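Local atomic coordinates of cellulase IBT99 (Metagenomes, PDB entry 6WBT), a protein that probably hydrolyses 6-phospho-alpha-glucosides as a family 4 glycoside hydrolase, holding NAD, a manganese ion and glucose 6-phosphate in its active site. Residues A[257-261]-A[379-383]. Sequence-based numbering, arbitrary orientation.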
HETATM    1  N   MSE A 257       4.474 -28.591  14.432  1.00 53.81           N
HETATM    2  CA  MSE A 257       5.431 -27.520  14.685  1.00 54.80           C
HETATM    3  C   MSE A 257       4.778 -26.151  14.521  1.00 52.73           C
HETATM    4  O   MSE A 257       5.049 -25.228  15.288  1.00 53.21           O
HETATM    5  CB  MSE A 257       6.635 -27.650  13.749  1.00 55.87           C
HETATM    6  CG  MSE A 257       7.368 -28.977  13.871  1.00 56.55           C
HETATM    7 SE   MSE A 257       8.721 -29.249  12.492  0.70 54.96          SE
HETATM    8  CE  MSE A 257      10.005 -27.895  13.049  1.00 54.27           C
ATOM      9  N   PHE A 258       3.913 -26.032  13.516  1.00 49.67           N
ATOM     10  CA  PHE A 258       3.187 -24.798  13.228  1.00 48.69           C
ATOM     11  C   PHE A 258       1.702 -25.085  13.399  1.00 49.26           C
ATOM     12  O   PHE A 258       1.099 -25.779  12.572  1.00 49.98           O
ATOM     13  CB  PHE A 258       3.510 -24.295  11.822  1.00 49.25           C
ATOM     14  CG  PHE A 258       4.973 -24.359  11.481  1.00 50.17           C
ATOM     15  CD1 PHE A 258       5.862 -23.434  12.004  1.00 50.78           C
ATOM     16  CD2 PHE A 258       5.461 -25.350  10.645  1.00 50.21           C
ATOM     17  CE1 PHE A 258       7.209 -23.493  11.697  1.00 49.96           C
ATOM     18  CE2 PHE A 258       6.808 -25.414  10.333  1.00 50.77           C
ATOM     19  CZ  PHE A 258       7.682 -24.485  10.860  1.00 50.20           C
ATOM     20  N   THR A 259       1.115 -24.551  14.469  1.00 50.41           N
ATOM     21  CA  THR A 259      -0.204 -24.958  14.933  1.00 50.69           C
ATOM     22  C   THR A 259      -1.316 -23.995  14.530  1.00 51.39           C
ATOM     23  O   THR A 259      -2.449 -24.151  14.993  1.00 55.50           O
ATOM     24  CB  THR A 259      -0.194 -25.117  16.454  1.00 50.43           C
ATOM     25  OG1 THR A 259       0.088 -23.851  17.065  1.00 47.46           O
ATOM     26  CG2 THR A 259       0.868 -26.121  16.875  1.00 51.32           C
ATOM     27  N   ASP A 260      -1.026 -23.007  13.682  1.00 48.21           N
ATOM     28  CA  ASP A 260      -2.059 -22.055  13.287  1.00 45.41           C
ATOM     29  C   ASP A 260      -3.073 -22.699  12.351  1.00 43.44           C
ATOM     30  O   ASP A 260      -4.276 -22.723  12.637  1.00 42.95           O
ATOM     31  CB  ASP A 260      -1.422 -20.828  12.630  1.00 46.60           C
ATOM     32  CG  ASP A 260      -0.650 -19.972  13.612  1.00 49.37           C
ATOM     33  OD1 ASP A 260      -1.163 -19.730  14.725  1.00 50.56           O
ATOM     34  OD2 ASP A 260       0.471 -19.541  13.271  1.00 50.50           O
ATOM     35  N   TYR A 261      -2.607 -23.229  11.222  1.00 43.25           N
ATOM     36  CA  TYR A 261      -3.479 -23.737  10.176  1.00 43.53           C
ATOM     37  C   TYR A 261      -3.106 -25.176   9.842  1.00 45.08           C
ATOM     38  O   TYR A 261      -2.048 -25.678  10.229  1.00 48.14           O
ATOM     39  CB  TYR A 261      -3.393 -22.869   8.912  1.00 42.31           C
ATOM     40  CG  TYR A 261      -3.413 -21.380   9.180  1.00 40.69           C
ATOM     41  CD1 TYR A 261      -4.379 -20.813  10.000  1.00 40.17           C
ATOM     42  CD2 TYR A 261      -2.457 -20.543   8.619  1.00 39.71           C
ATOM     43  CE1 TYR A 261      -4.397 -19.453  10.250  1.00 39.72           C
ATOM     44  CE2 TYR A 261      -2.467 -19.183   8.863  1.00 39.74           C
ATOM     45  CZ  TYR A 261      -3.438 -18.644   9.679  1.00 40.55           C
ATOM     46  OH  TYR A 261      -3.451 -17.289   9.923  1.00 42.69           O
ATOM     47  N   PRO A 379      -0.633 -13.412   8.671  1.00 36.08           N
ATOM     48  CA  PRO A 379       0.455 -13.168   9.628  1.00 36.41           C
ATOM     49  C   PRO A 379       1.827 -13.243   8.971  1.00 37.72           C
ATOM     50  O   PRO A 379       1.985 -13.619   7.806  1.00 38.72           O
ATOM     51  CB  PRO A 379       0.267 -14.269  10.680  1.00 34.85           C
ATOM     52  CG  PRO A 379      -0.621 -15.284  10.043  1.00 35.71           C
ATOM     53  CD  PRO A 379      -1.486 -14.542   9.076  1.00 36.53           C
ATOM     54  N   ARG A 380       2.844 -12.883   9.760  1.00 35.94           N
ATOM     55  CA  ARG A 380       4.178 -12.648   9.210  1.00 36.59           C
ATOM     56  C   ARG A 380       4.817 -13.929   8.685  1.00 37.41           C
ATOM     57  O   ARG A 380       5.438 -13.921   7.615  1.00 38.80           O
ATOM     58  CB  ARG A 380       5.072 -11.996  10.268  1.00 35.97           C
ATOM     59  CG  ARG A 380       6.549 -11.966   9.899  1.00 36.40           C
ATOM     60  CD  ARG A 380       7.393 -11.323  10.990  1.00 37.69           C
ATOM     61  NE  ARG A 380       7.455  -9.869  10.865  1.00 38.61           N
ATOM     62  CZ  ARG A 380       6.702  -9.021  11.557  1.00 38.50           C
ATOM     63  NH1 ARG A 380       5.820  -9.476  12.437  1.00 39.12           N
ATOM     64  NH2 ARG A 380       6.833  -7.714  11.373  1.00 28.22           N
ATOM     65  N   PHE A 381       4.684 -15.036   9.420  1.00 37.56           N
ATOM     66  CA  PHE A 381       5.360 -16.270   9.024  1.00 36.39           C
ATOM     67  C   PHE A 381       4.901 -16.760   7.658  1.00 33.80           C
ATOM     68  O   PHE A 381       5.690 -17.354   6.914  1.00 32.56           O
ATOM     69  CB  PHE A 381       5.134 -17.358  10.074  1.00 35.56           C
ATOM     70  CG  PHE A 381       5.615 -18.717   9.648  1.00 36.21           C
ATOM     71  CD1 PHE A 381       6.966 -18.965   9.473  1.00 34.83           C
ATOM     72  CD2 PHE A 381       4.717 -19.747   9.423  1.00 37.93           C
ATOM     73  CE1 PHE A 381       7.413 -20.213   9.083  1.00 35.77           C
ATOM     74  CE2 PHE A 381       5.156 -20.998   9.032  1.00 37.52           C
ATOM     75  CZ  PHE A 381       6.507 -21.231   8.861  1.00 36.17           C
ATOM     76  N   TYR A 382       3.641 -16.520   7.307  1.00 32.99           N
ATOM     77  CA  TYR A 382       3.116 -16.964   6.024  1.00 31.62           C
ATOM     78  C   TYR A 382       3.275 -15.920   4.930  1.00 32.59           C
ATOM     79  O   TYR A 382       3.242 -16.273   3.747  1.00 35.24           O
ATOM     80  CB  TYR A 382       1.644 -17.353   6.176  1.00 33.23           C
ATOM     81  CG  TYR A 382       1.423 -18.309   7.325  1.00 36.92           C
ATOM     82  CD1 TYR A 382       1.594 -19.674   7.157  1.00 37.99           C
ATOM     83  CD2 TYR A 382       1.070 -17.844   8.582  1.00 38.24           C
ATOM     84  CE1 TYR A 382       1.405 -20.551   8.206  1.00 39.87           C
ATOM     85  CE2 TYR A 382       0.878 -18.712   9.638  1.00 40.09           C
ATOM     86  CZ  TYR A 382       1.047 -20.065   9.443  1.00 42.30           C
ATOM     87  OH  TYR A 382       0.860 -20.939  10.486  1.00 45.37           O
ATOM     88  N   LYS A 383       3.451 -14.650   5.297  1.00 30.04           N
ATOM     89  CA  LYS A 383       3.791 -13.633   4.308  1.00 31.25           C
ATOM     90  C   LYS A 383       5.200 -13.850   3.770  1.00 33.64           C
ATOM     91  O   LYS A 383       5.418 -13.842   2.553  1.00 34.25           O
ATOM     92  CB  LYS A 383       3.657 -12.238   4.918  1.00 31.07           C
ATOM     93  CG  LYS A 383       4.248 -11.128   4.063  1.00 30.06           C
ATOM     94  CD  LYS A 383       4.251  -9.801   4.807  1.00 30.66           C
ATOM     95  CE  LYS A 383       4.993  -8.724   4.026  1.00 32.00           C
ATOM     96  NZ  LYS A 383       4.361  -8.449   2.707  1.00 29.72           N
TER
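Tyr382 reaches from the first turn of helix 380-402 to the loop that follows helix 251-257, where its ring is sandwiched and its hydroxyl anchored. Over one face lies Tyr261, whose CE2 stands 3.5 Å from Tyr382 CE2, displaced toward the rim; the two rings meet obliquely, with their planes 41° apart. The opposite face rests on CD2 of its own neighbour Phe381, near the ring centre. At the edge, in the ring plane, sits Asp260 OD2, which accepts a hydrogen bond from Tyr382 OH (3.1 Å) through its anti lone pair, the carboxylate being tilted well out of the ring plane. An alanine in place of Tyr382 would remove both ring and hydroxyl, and is likely to leave Asp260 without this donor and to open a gap between Tyr261 and Phe381.

Phe381 has its CG anti to the backbone N (chi1 171°), which carries the ring to Phe258. The two form an offset stack, centroids 4.8 Å apart and planes at 21°, with Phe381 CZ over the rim of the Phe258 ring. At the other end of the contact, Tyr261 OH meets CG of Pro379, the residue at the N-cap position of the helix, at 3.5 Å.

Tyr382 also packs edge-to-face with Trp204 of strand 202-210, while Met410 of a second subunit lies against Phe258, Asp260 and Phe381. The contact illustrates how a tyrosine can serve twice, by its ring faces in apolar packing and by its hydroxyl in a hydrogen bond. The result is an aromatic cluster within the family 4 C-terminal domain, joining the start of a long helix to the loop between helix 251-257 and strand 262-263, at a subunit interface.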